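PDB 7JVH: glycoside Hydrolase Family 43_12 from Metagenome, which probably hydrolyses glycosidic bonds in xylose- or arabinose-containing plant polysaccharides. Local coordinates for residues P64-K69 and T92-W97; Y74-S79 and P84-F89; L176-N181 and Y209-D214; P241-Y244 and T249-L252; I408-A411 and G415-M418. All coordinates share one frame; numbering follows the deposited sequence.

Contact 1: P64-K69 and T92-W97; sequences PSICRK and TDLINW
In the first blade of the five-bladed propeller of family 43, I66 on the innermost strand reaches across the blade to L94 and W97, in the turn that joins the third and fourth strands. The backbones stay well apart, with about 10.1 Å between I66 CA and L94 CA, and a single methyl group makes the contact. I66 CG1 stands anti to the backbone N (chi1 -176°), and its extended chain carries CD1 outward to 3.8 Å from L94 CD2. The same CD1 comes to 3.8 Å from W97 CH2, arriving at the edge of the indole near the ring plane and not over a face. Both partners cross the isoleucine at about a right angle. L75 and Y73 of the intervening strand also pack against W97 and L94, while V318, Y316 and M338 bring in the last blade of the propeller, so this small cluster lies at the junction where the ring of blades closes.

The receiving side is held in shape by its own polar frame. D93 OD1 accepts from I95 N at 2.8 Å, which makes an Asx turn, and also from N96 N. S91 OG bonds to D93 N and L94 N, tying the same turn to the strand before it. The carboxylate grips the turn a third time, since D93 OD2 receives N96 ND2 at 2.8 Å from above its plane. The bond from N96 N, 2.7 Å to D93 OD1, is almost straight at 176° and uses the syn lone pair.

Contact 2: Y74-S79 and P84-F89; sequences YLVNSS and PGVPIF
Antiparallel pairing of the second and third strands of a propeller blade joins L75 to F89, and the incoming chain turns a corner at V86 before it pairs. The backbone bonds form a hydrogen-bonded pair: L75 N gives to F89 O at 2.9 Å and F89 N returns to L75 O at 2.8 Å, both in the carbonyl plane. At the corner a side chain takes over from the main chain, with S79 OG accepting V86 N at 2.8 Å. An alanine at S79 would remove this hydroxyl, and V86 N would probably be left without its mate, the corner less firmly tied to the 74-79 segment.

The closest apolar packing is on the V76 face. V76 and I88 run side by side, pointing the same way, with V76 CG1 lodged 3.6 Å from I88 CB, while V86 CG1 meets V76 CB from the corner; I126 of the next blade closes over V76 and I88. L75 and F89 meet more loosely on the other face.

Weaker polar contacts complete the fit. V86 CA directs its hydrogen at N77 O, 3.3 Å away. The N77 amide, whose ND2 is bonded to T336 OG1 and P62 O, stands 72° to the F89 ring, and N77 OD1 lies near the ring plane, at its edge, 3.7 Å from F89 CE1.

Contact 3: L176-N181 and Y209-D214; sequences LFFDDN and YDLEKD
Within the third propeller blade, L176 and F178 of the innermost strand meet Y209 near the end of the third strand and L211 just past it, passing over the strand between them. A184 on that middle strand is touched by F178, Y209 and L211, and its small side chain is consistent with their meeting over it. L176 CD2 lies over one face of the Y209 ring, 3.7 Å from its centroid and 16° off the normal, a CH-pi contact shifted toward the CD1-CE1 rim. With Y209 CG anti to the backbone N (chi1 -173°), the ring is presented face-on to this methyl. One layer further along, L211 CD2 approaches F178 CE1 to 3.6 Å, and Y136 of the preceding blade packs on both of these residues.

The far end of the tyrosine is polar. Y209 OH donates to D214 OD1 at 2.9 Å through the anti lone pair, and D214 OD2 makes a salt bridge with K153, so the carboxylate links the ring to a neighbouring blade. A leucine at Y209 would lack the flat face and the hydroxyl, and would probably leave L176 without its CH-pi platform and D214 OD1 without this donor. The turn from strand to D214 is shaped by D210, whose OD1 accepts K213 N at 2.9 Å from well above the carboxylate plane, an Asx motif.

The arrangement joins the first and third strands of a four-stranded antiparallel blade, as in the beta-propeller of glycoside hydrolase family 43.

Contact 4: P241-Y244 and T249-L252; sequences PHIY and TYYL
L252 is the main bump of this hairpin in the fourth propeller blade, and it packs into the groove formed by P241 and I243 on the paired strand. With CG anti to the backbone N (chi1 169°), the leucine turns its CD1 into that groove, 3.7 Å from P241 CB. The other wall is I243 CD1, 4.0 Å from L252 CD1. On its other side I243 CG2 approaches the edge of the Y250 ring only loosely, 4.4 Å from Y250 CD1.

On the reverse face Y244 and Y251 stand opposite each other. They come nearest at their roots, CB to CB, while the rings spread apart. Y244 O lies in the plane of the Y251 ring, at its edge, and Y251 CB rests 3.5 Å from that oxygen. Between the two faces the main chain is closed by Y244 N to Y251 O at 2.9 Å and by Y251 N to Y244 O at 2.7 Å.

Around the hairpin, Y244 OH reaches D306 and L307 of the fifth blade, and I204 and I224 of the third blade pack on L252. Strand 239-246 lies innermost in its blade, and strand 265-270 flanks strand 249-255 beyond it.

Contact 5: I408-A411 and G415-M418; sequences IKIA and GLQM
L416 holds CG anti to its carbonyl carbon (chi1 -81°), and chi2 of -174° sends CD1 on in the extended direction and turns the other branch, CD2, against I408 on the paired strand. M418, modelled as selenomethionine, has CG between the backbone N and the carbonyl carbon (chi1 76°), and I408 lies beside it, pointing the same way. I408, L416 and M418, all buried, lie on the inner face of a beta hairpin in the C-terminal concanavalin A-like domain. L416 CD2 rests 3.8 Å from I408 CG2 and touches I410 CD1 more loosely at 4.2 Å. I408 CG1 meets M418 CB at 3.7 Å, and L434 and M563 from the other sheet of the sandwich pack on L416.

The main chain runs in antiparallel register. K409 N bonds to Q417 O at 2.9 Å, whereas the return bond from Q417 N to K409 O is weak. Near the turn A411 N gives to G415 O at 3.2 Å. At G415 the backbone angles would drive a CB into the carbonyl oxygen before it, a strain that glycine avoids.

On the opposite face Q417, extended beyond CG, lies along the neighbouring strand, its NE2 in van der Waals contact with A411 CB at 3.3 Å. The hairpin is therefore two-sided in its chemistry: aliphatic groups and a selenomethionine pack the inner face by apolar contact, while the lysine and glutamine of the outer face suit a surface closer to solvent, and the backbone bonds set the register for both.

Contacts 1 and 2 belong to one blade: strands 65-69 and 72-76 are neighbours, and the 74-89 pairing is nested inside the chain closed by contact 1. Both are buried, but contact 1 rests on one methyl between distant backbones whereas contact 2 is main-chain pairing. Contacts 3 and 4 sit in adjacent blades and touch where F177 packs on I243. Contact 3, partly buried, spans a blade across an intervening strand, and contact 4, buried, pairs adjacent strands. Contact 5 lies in the other domain, about 47 Å from contact 4 between centres. It resembles contacts 2 and 4 in its backbone bonding and is buried overall, yet carries an exposed lysine on its outer face.

Contact 1: P64-K69 and T92-W97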
# COMPACT_ATOMS: atom_id res chain seq x y z
N PRO A 64 -3.34 -5.03 5.84
CA PRO A 64 -2.16 -5.40 6.61
C PRO A 64 -2.30 -6.80 7.17
O PRO A 64 -3.37 -7.16 7.69
CB PRO A 64 -2.15 -4.37 7.74
CG PRO A 64 -3.58 -3.98 7.91
CD PRO A 64 -4.21 -4.07 6.55
N SER A 65 -1.22 -7.58 7.07
CA SER A 65 -1.14 -8.91 7.62
C SER A 65 0.14 -9.00 8.45
O SER A 65 1.16 -8.41 8.11
CB SER A 65 -1.10 -9.93 6.49
OG SER A 65 -0.85 -11.24 6.98
N ILE A 66 0.06 -9.75 9.55
CA ILE A 66 1.12 -9.81 10.54
C ILE A 66 1.27 -11.21 11.13
O ILE A 66 0.28 -11.90 11.37
CB ILE A 66 0.89 -8.75 11.65
CG1 ILE A 66 2.04 -8.73 12.64
CG2 ILE A 66 -0.44 -8.97 12.36
CD1 ILE A 66 2.12 -7.42 13.44
N CYS A 67 2.52 -11.61 11.35
CA CYS A 67 2.85 -12.87 11.97
C CYS A 67 4.01 -12.67 12.95
O CYS A 67 4.70 -11.65 12.92
CB CYS A 67 3.20 -13.89 10.91
SG CYS A 67 4.84 -13.69 10.21
N ARG A 68 4.23 -13.68 13.81
CA ARG A 68 5.30 -13.67 14.79
C ARG A 68 6.09 -14.97 14.78
O ARG A 68 5.52 -16.06 14.71
CB ARG A 68 4.74 -13.43 16.19
CG ARG A 68 5.78 -13.38 17.29
CD ARG A 68 5.16 -13.01 18.63
NE ARG A 68 5.97 -13.52 19.74
CZ ARG A 68 5.78 -13.23 21.02
NH1 ARG A 68 4.78 -12.43 21.40
NH2 ARG A 68 6.60 -13.74 21.93
N LYS A 69 7.42 -14.84 14.85
CA LYS A 69 8.35 -15.92 15.16
C LYS A 69 9.25 -15.44 16.30
O LYS A 69 10.04 -14.50 16.11
CB LYS A 69 9.18 -16.30 13.94
CG LYS A 69 10.15 -17.43 14.21
CD LYS A 69 11.17 -17.58 13.10
CE LYS A 69 12.13 -18.71 13.41
NZ LYS A 69 13.19 -18.80 12.38
N THR A 92 10.47 -5.73 16.89
CA THR A 92 10.47 -6.54 18.11
C THR A 92 9.49 -6.03 19.16
O THR A 92 9.30 -6.68 20.17
CB THR A 92 11.87 -6.61 18.73
OG1 THR A 92 12.35 -5.28 18.96
CG2 THR A 92 12.83 -7.34 17.82
N ASP A 93 8.87 -4.87 18.90
CA ASP A 93 8.01 -4.19 19.87
C ASP A 93 6.66 -3.66 19.34
O ASP A 93 5.89 -3.09 20.11
CB ASP A 93 8.78 -3.03 20.51
CG ASP A 93 9.21 -1.96 19.50
OD1 ASP A 93 8.48 -1.70 18.52
OD2 ASP A 93 10.28 -1.37 19.70
N LEU A 94 6.40 -3.84 18.04
CA LEU A 94 5.16 -3.46 17.27
C LEU A 94 4.99 -1.95 17.10
O LEU A 94 3.94 -1.57 16.61
CB LEU A 94 3.87 -4.06 17.84
CG LEU A 94 3.82 -5.57 18.03
CD1 LEU A 94 2.59 -5.92 18.83
CD2 LEU A 94 3.78 -6.27 16.69
N ILE A 95 5.95 -1.14 17.52
CA ILE A 95 5.87 0.34 17.35
C ILE A 95 7.01 0.80 16.44
O ILE A 95 6.78 1.64 15.60
CB ILE A 95 5.95 1.04 18.71
CG1 ILE A 95 4.95 0.46 19.69
CG2 ILE A 95 5.77 2.53 18.54
CD1 ILE A 95 3.70 1.27 19.82
N ASN A 96 8.20 0.27 16.66
CA ASN A 96 9.37 0.68 15.86
C ASN A 96 9.60 -0.35 14.76
O ASN A 96 10.01 -1.46 15.07
CB ASN A 96 10.57 0.94 16.75
CG ASN A 96 10.21 1.86 17.89
OD1 ASN A 96 10.12 3.07 17.72
ND2 ASN A 96 9.96 1.30 19.05
N TRP A 97 9.35 0.06 13.53
CA TRP A 97 9.46 -0.87 12.38
C TRP A 97 10.58 -0.47 11.43
O TRP A 97 10.80 0.71 11.22
CB TRP A 97 8.13 -0.86 11.64
CG TRP A 97 6.97 -1.33 12.43
CD1 TRP A 97 6.14 -0.59 13.20
CD2 TRP A 97 6.46 -2.67 12.48
NE1 TRP A 97 5.16 -1.37 13.73
CE2 TRP A 97 5.33 -2.65 13.31
CE3 TRP A 97 6.86 -3.87 11.90
CZ2 TRP A 97 4.60 -3.80 13.58
CZ3 TRP A 97 6.14 -5.00 12.17
CH2 TRP A 97 5.03 -4.96 13.00

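Contact 2: Y74-S79 and P84-F89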
# COMPACT_ATOMS: atom_id res chain seq x y z
N TYR A 74 6.66 -9.65 11.78
CA TYR A 74 6.73 -9.29 10.36
C TYR A 74 5.36 -8.85 9.88
O TYR A 74 4.35 -9.46 10.22
CB TYR A 74 7.27 -10.46 9.53
CG TYR A 74 8.67 -10.90 9.93
CD1 TYR A 74 8.84 -11.84 10.93
CD2 TYR A 74 9.80 -10.38 9.32
CE1 TYR A 74 10.11 -12.25 11.32
CE2 TYR A 74 11.06 -10.79 9.69
CZ TYR A 74 11.21 -11.72 10.69
OH TYR A 74 12.46 -12.12 11.07
N LEU A 75 5.34 -7.76 9.11
CA LEU A 75 4.10 -7.12 8.69
C LEU A 75 4.21 -6.80 7.21
O LEU A 75 5.23 -6.28 6.76
CB LEU A 75 3.86 -5.86 9.51
CG LEU A 75 2.82 -4.84 9.03
CD1 LEU A 75 1.40 -5.24 9.43
CD2 LEU A 75 3.19 -3.46 9.58
N VAL A 76 3.14 -7.11 6.46
CA VAL A 76 3.12 -6.91 5.01
C VAL A 76 1.80 -6.30 4.54
O VAL A 76 0.80 -6.33 5.27
CB VAL A 76 3.41 -8.22 4.27
CG1 VAL A 76 4.78 -8.76 4.63
CG2 VAL A 76 2.33 -9.27 4.54
N ASN A 77 1.82 -5.76 3.32
CA ASN A 77 0.74 -4.98 2.72
C ASN A 77 0.55 -5.29 1.22
O ASN A 77 1.48 -5.75 0.54
CB ASN A 77 1.04 -3.49 2.88
CG ASN A 77 1.25 -3.09 4.33
OD1 ASN A 77 2.39 -2.97 4.83
ND2 ASN A 77 0.14 -2.87 5.03
N SER A 78 -0.66 -5.04 0.72
CA SER A 78 -0.95 -5.09 -0.70
C SER A 78 -0.29 -3.91 -1.40
O SER A 78 0.02 -2.91 -0.76
CB SER A 78 -2.47 -5.08 -0.95
OG SER A 78 -3.12 -4.06 -0.24
N SER A 79 -0.07 -4.03 -2.72
CA SER A 79 0.67 -3.05 -3.49
C SER A 79 0.24 -2.86 -4.94
O SER A 79 0.73 -1.96 -5.63
CB SER A 79 2.17 -3.36 -3.44
OG SER A 79 2.44 -4.71 -3.77
N PRO A 84 9.08 -2.96 -6.57
CA PRO A 84 8.64 -4.27 -6.08
C PRO A 84 7.35 -4.20 -5.30
O PRO A 84 6.94 -3.11 -4.90
CB PRO A 84 9.79 -4.68 -5.17
CG PRO A 84 10.35 -3.38 -4.70
CD PRO A 84 10.28 -2.48 -5.87
N GLY A 85 6.71 -5.36 -5.10
CA GLY A 85 5.41 -5.45 -4.45
C GLY A 85 5.52 -6.07 -3.08
O GLY A 85 6.50 -6.74 -2.77
N VAL A 86 4.49 -5.83 -2.26
CA VAL A 86 4.35 -6.36 -0.89
C VAL A 86 5.54 -5.96 -0.03
O VAL A 86 6.47 -6.74 0.17
CB VAL A 86 4.15 -7.89 -0.88
CG1 VAL A 86 3.85 -8.41 0.53
CG2 VAL A 86 3.05 -8.27 -1.85
N PRO A 87 5.55 -4.73 0.54
CA PRO A 87 6.65 -4.31 1.41
C PRO A 87 6.54 -5.08 2.71
O PRO A 87 5.42 -5.39 3.12
CB PRO A 87 6.38 -2.82 1.62
CG PRO A 87 4.90 -2.67 1.42
CD PRO A 87 4.49 -3.71 0.41
N ILE A 88 7.69 -5.43 3.30
CA ILE A 88 7.71 -6.21 4.53
C ILE A 88 8.51 -5.49 5.62
O ILE A 88 9.67 -5.10 5.42
CB ILE A 88 8.21 -7.65 4.26
CG1 ILE A 88 8.29 -8.45 5.58
CG2 ILE A 88 9.54 -7.66 3.51
CD1 ILE A 88 8.32 -9.95 5.37
N PHE A 89 7.86 -5.29 6.78
CA PHE A 89 8.43 -4.57 7.92
C PHE A 89 8.70 -5.53 9.06
O PHE A 89 7.94 -6.46 9.29
CB PHE A 89 7.47 -3.47 8.36
CG PHE A 89 7.17 -2.46 7.28
CD1 PHE A 89 6.09 -2.67 6.42
CD2 PHE A 89 7.96 -1.33 7.10
CE1 PHE A 89 5.79 -1.75 5.42
CE2 PHE A 89 7.68 -0.42 6.09
CZ PHE A 89 6.59 -0.63 5.25

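Contact 3: L176-N181 and Y209-D214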
# COMPACT_ATOMS: atom_id res chain seq x y z
N LEU A 176 -3.59 -19.07 5.10
CA LEU A 176 -3.31 -20.40 5.59
C LEU A 176 -3.39 -20.45 7.12
O LEU A 176 -3.22 -19.43 7.80
CB LEU A 176 -1.91 -20.83 5.16
CG LEU A 176 -1.62 -20.83 3.68
CD1 LEU A 176 -0.12 -20.78 3.43
CD2 LEU A 176 -2.25 -22.03 3.01
N PHE A 177 -3.68 -21.65 7.64
CA PHE A 177 -3.69 -21.93 9.06
C PHE A 177 -3.14 -23.34 9.28
O PHE A 177 -3.54 -24.28 8.58
CB PHE A 177 -5.10 -21.82 9.64
CG PHE A 177 -5.26 -22.48 10.98
CD1 PHE A 177 -4.87 -21.84 12.14
CD2 PHE A 177 -5.79 -23.77 11.07
CE1 PHE A 177 -5.01 -22.46 13.37
CE2 PHE A 177 -5.93 -24.40 12.30
CZ PHE A 177 -5.54 -23.74 13.45
N PHE A 178 -2.24 -23.48 10.26
CA PHE A 178 -1.57 -24.74 10.55
C PHE A 178 -1.99 -25.29 11.91
O PHE A 178 -1.57 -24.79 12.94
CB PHE A 178 -0.05 -24.53 10.49
CG PHE A 178 0.41 -23.89 9.22
CD1 PHE A 178 0.42 -24.61 8.03
CD2 PHE A 178 0.83 -22.56 9.20
CE1 PHE A 178 0.84 -24.01 6.84
CE2 PHE A 178 1.25 -21.95 8.02
CZ PHE A 178 1.25 -22.68 6.84
N ASP A 179 -2.82 -26.33 11.89
CA ASP A 179 -3.39 -26.95 13.09
C ASP A 179 -2.34 -27.76 13.88
O ASP A 179 -1.17 -27.78 13.51
CB ASP A 179 -4.57 -27.84 12.71
CG ASP A 179 -5.65 -27.87 13.77
OD1 ASP A 179 -5.33 -27.69 14.97
OD2 ASP A 179 -6.83 -28.04 13.39
N ASP A 180 -2.77 -28.38 14.98
CA ASP A 180 -1.86 -29.07 15.93
C ASP A 180 -1.73 -30.59 15.67
O ASP A 180 -1.08 -31.27 16.45
CB ASP A 180 -2.28 -28.81 17.40
CG ASP A 180 -3.77 -28.91 17.63
OD1 ASP A 180 -4.42 -29.81 17.03
OD2 ASP A 180 -4.31 -28.07 18.39
N ASN A 181 -2.33 -31.07 14.57
CA ASN A 181 -2.26 -32.48 14.18
C ASN A 181 -1.57 -32.64 12.84
O ASN A 181 -1.85 -33.59 12.14
CB ASN A 181 -3.66 -33.09 14.08
CG ASN A 181 -4.64 -32.21 13.34
OD1 ASN A 181 -4.28 -31.30 12.60
ND2 ASN A 181 -5.91 -32.47 13.55
N TYR A 209 -4.95 -28.26 3.04
CA TYR A 209 -3.76 -27.85 2.29
C TYR A 209 -2.70 -28.92 2.42
O TYR A 209 -2.49 -29.47 3.49
CB TYR A 209 -3.26 -26.50 2.82
CG TYR A 209 -2.13 -25.83 2.04
CD1 TYR A 209 -2.39 -25.00 0.95
CD2 TYR A 209 -0.80 -25.97 2.45
CE1 TYR A 209 -1.35 -24.37 0.26
CE2 TYR A 209 0.24 -25.35 1.77
CZ TYR A 209 -0.04 -24.55 0.68
OH TYR A 209 1.00 -23.92 0.01
N ASP A 210 -2.04 -29.22 1.30
CA ASP A 210 -0.99 -30.21 1.22
C ASP A 210 0.35 -29.49 1.32
O ASP A 210 0.73 -28.75 0.41
CB ASP A 210 -1.09 -30.99 -0.08
CG ASP A 210 -0.09 -32.14 -0.15
OD1 ASP A 210 1.08 -31.95 0.22
OD2 ASP A 210 -0.48 -33.25 -0.58
N LEU A 211 1.07 -29.72 2.43
CA LEU A 211 2.31 -29.03 2.73
C LEU A 211 3.43 -29.45 1.79
O LEU A 211 4.24 -28.63 1.38
CB LEU A 211 2.71 -29.23 4.20
CG LEU A 211 1.70 -28.63 5.18
CD1 LEU A 211 1.65 -29.42 6.47
CD2 LEU A 211 1.99 -27.16 5.44
N GLU A 212 3.46 -30.74 1.44
CA GLU A 212 4.46 -31.28 0.51
C GLU A 212 4.33 -30.62 -0.86
O GLU A 212 5.30 -30.11 -1.39
CB GLU A 212 4.35 -32.80 0.41
CG GLU A 212 4.58 -33.49 1.75
CD GLU A 212 3.35 -33.51 2.66
OE1 GLU A 212 2.23 -33.69 2.14
OE2 GLU A 212 3.50 -33.31 3.89
N LYS A 213 3.11 -30.61 -1.40
CA LYS A 213 2.84 -30.13 -2.76
C LYS A 213 2.53 -28.62 -2.86
O LYS A 213 2.55 -28.07 -3.95
CB LYS A 213 1.67 -30.93 -3.37
CG LYS A 213 2.03 -32.10 -4.34
CD LYS A 213 3.03 -33.12 -3.82
CE LYS A 213 4.11 -33.46 -4.86
NZ LYS A 213 4.94 -32.25 -5.17
N ASP A 214 2.26 -27.98 -1.72
CA ASP A 214 1.85 -26.57 -1.68
C ASP A 214 0.69 -26.34 -2.64
O ASP A 214 0.78 -25.56 -3.59
CB ASP A 214 3.03 -25.65 -1.97
CG ASP A 214 4.01 -25.56 -0.81
OD1 ASP A 214 3.60 -25.12 0.28
OD2 ASP A 214 5.17 -25.94 -0.98

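Contact 4: P241-Y244 and T249-L252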
# COMPACT_ATOMS: atom_id res chain seq x y z
N PRO A 241 -10.53 -13.41 5.32
CA PRO A 241 -10.69 -14.42 6.38
C PRO A 241 -9.36 -14.84 7.00
O PRO A 241 -8.39 -15.08 6.28
CB PRO A 241 -11.30 -15.62 5.62
CG PRO A 241 -10.87 -15.42 4.19
CD PRO A 241 -10.80 -13.93 3.97
N HIS A 242 -9.31 -14.90 8.34
CA HIS A 242 -8.17 -15.48 9.06
C HIS A 242 -8.66 -16.48 10.13
O HIS A 242 -9.62 -16.20 10.86
CB HIS A 242 -7.32 -14.39 9.73
CG HIS A 242 -6.64 -13.47 8.76
ND1 HIS A 242 -5.66 -13.90 7.90
CD2 HIS A 242 -6.81 -12.15 8.51
CE1 HIS A 242 -5.25 -12.88 7.17
NE2 HIS A 242 -5.93 -11.81 7.52
N ILE A 243 -7.98 -17.62 10.21
CA ILE A 243 -8.23 -18.61 11.25
C ILE A 243 -7.19 -18.46 12.34
O ILE A 243 -6.00 -18.30 12.06
CB ILE A 243 -8.18 -20.06 10.72
CG1 ILE A 243 -9.18 -20.29 9.58
CG2 ILE A 243 -8.47 -21.05 11.85
CD1 ILE A 243 -10.63 -20.32 9.99
N TYR A 244 -7.66 -18.49 13.60
CA TYR A 244 -6.81 -18.59 14.78
C TYR A 244 -7.41 -19.67 15.65
O TYR A 244 -8.61 -19.93 15.60
CB TYR A 244 -6.76 -17.26 15.55
CG TYR A 244 -6.52 -16.03 14.68
CD1 TYR A 244 -5.24 -15.67 14.27
CD2 TYR A 244 -7.59 -15.23 14.30
CE1 TYR A 244 -5.03 -14.56 13.49
CE2 TYR A 244 -7.39 -14.10 13.51
CZ TYR A 244 -6.12 -13.77 13.11
OH TYR A 244 -5.95 -12.66 12.33
N THR A 249 -10.56 -23.86 20.67
CA THR A 249 -11.62 -23.33 19.82
C THR A 249 -11.04 -22.67 18.57
O THR A 249 -9.99 -22.02 18.65
CB THR A 249 -12.46 -22.29 20.59
OG1 THR A 249 -13.06 -22.90 21.74
CG2 THR A 249 -13.56 -21.69 19.73
N TYR A 250 -11.71 -22.84 17.43
CA TYR A 250 -11.33 -22.20 16.16
C TYR A 250 -12.06 -20.88 16.01
O TYR A 250 -13.22 -20.75 16.38
CB TYR A 250 -11.62 -23.13 14.96
CG TYR A 250 -10.81 -24.40 14.98
CD1 TYR A 250 -9.56 -24.45 14.38
CD2 TYR A 250 -11.26 -25.53 15.66
CE1 TYR A 250 -8.79 -25.60 14.43
CE2 TYR A 250 -10.49 -26.67 15.74
CZ TYR A 250 -9.27 -26.71 15.10
OH TYR A 250 -8.49 -27.85 15.14
N TYR A 251 -11.35 -19.90 15.45
CA TYR A 251 -11.86 -18.55 15.26
C TYR A 251 -11.65 -18.13 13.83
O TYR A 251 -10.56 -18.30 13.29
CB TYR A 251 -11.15 -17.59 16.20
CG TYR A 251 -11.56 -17.78 17.65
CD1 TYR A 251 -12.63 -17.08 18.17
CD2 TYR A 251 -10.90 -18.68 18.47
CE1 TYR A 251 -13.04 -17.24 19.48
CE2 TYR A 251 -11.30 -18.87 19.78
CZ TYR A 251 -12.37 -18.14 20.28
OH TYR A 251 -12.78 -18.32 21.59
N LEU A 252 -12.71 -17.60 13.21
CA LEU A 252 -12.66 -17.04 11.87
C LEU A 252 -12.96 -15.56 12.00
O LEU A 252 -14.05 -15.18 12.45
CB LEU A 252 -13.68 -17.72 10.94
CG LEU A 252 -13.92 -17.05 9.57
CD1 LEU A 252 -12.68 -17.15 8.70
CD2 LEU A 252 -15.12 -17.68 8.88

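Contact 5: I408-A411 and G415-M418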
# COMPACT_ATOMS: atom_id res chain seq x y z
N ILE A 408 17.43 2.93 -14.03
CA ILE A 408 18.17 3.68 -13.01
C ILE A 408 19.57 3.10 -12.82
O ILE A 408 19.75 1.89 -12.84
CB ILE A 408 17.40 3.73 -11.66
CG1 ILE A 408 16.66 5.07 -11.52
CG2 ILE A 408 18.33 3.57 -10.46
CD1 ILE A 408 15.35 5.00 -10.79
N LYS A 409 20.55 3.99 -12.67
CA LYS A 409 21.90 3.65 -12.22
C LYS A 409 22.37 4.74 -11.28
O LYS A 409 21.98 5.90 -11.42
CB LYS A 409 22.86 3.53 -13.41
CG LYS A 409 22.62 2.30 -14.26
CD LYS A 409 23.49 2.35 -15.52
CE LYS A 409 23.98 0.98 -15.95
NZ LYS A 409 25.16 1.09 -16.85
N ILE A 410 23.21 4.37 -10.31
CA ILE A 410 23.75 5.31 -9.35
C ILE A 410 25.05 5.86 -9.91
O ILE A 410 25.92 5.10 -10.34
CB ILE A 410 23.98 4.67 -7.96
CG1 ILE A 410 22.66 4.31 -7.28
CG2 ILE A 410 24.82 5.58 -7.06
CD1 ILE A 410 21.74 5.47 -6.95
N ALA A 411 25.16 7.20 -9.93
CA ALA A 411 26.34 7.87 -10.48
C ALA A 411 27.54 7.63 -9.57
O ALA A 411 27.39 7.31 -8.39
CB ALA A 411 26.08 9.37 -10.64
N GLY A 415 23.55 10.10 -7.08
CA GLY A 415 22.40 10.66 -7.77
C GLY A 415 21.73 9.63 -8.67
O GLY A 415 22.39 8.71 -9.16
N LEU A 416 20.42 9.80 -8.88
CA LEU A 416 19.63 8.93 -9.75
C LEU A 416 19.80 9.31 -11.22
O LEU A 416 19.11 10.19 -11.73
CB LEU A 416 18.13 9.00 -9.41
CG LEU A 416 17.61 8.18 -8.26
CD1 LEU A 416 16.10 8.27 -8.19
CD2 LEU A 416 18.03 6.74 -8.38
N GLN A 417 20.73 8.62 -11.88
CA GLN A 417 20.89 8.65 -13.33
C GLN A 417 19.79 7.77 -13.92
O GLN A 417 19.85 6.55 -13.76
CB GLN A 417 22.24 8.06 -13.73
CG GLN A 417 23.34 9.06 -13.97
CD GLN A 417 24.61 8.39 -14.43
OE1 GLN A 417 24.58 7.47 -15.27
NE2 GLN A 417 25.75 8.84 -13.89
N MSE A 418 18.79 8.36 -14.59
CA MSE A 418 17.74 7.54 -15.15
C MSE A 418 17.53 7.85 -16.63
O MSE A 418 17.54 9.01 -17.06
CB MSE A 418 16.48 7.59 -14.28
CG MSE A 418 15.61 8.83 -14.35
SE MSE A 418 13.99 8.55 -13.20
CE MSE A 418 14.59 8.90 -11.37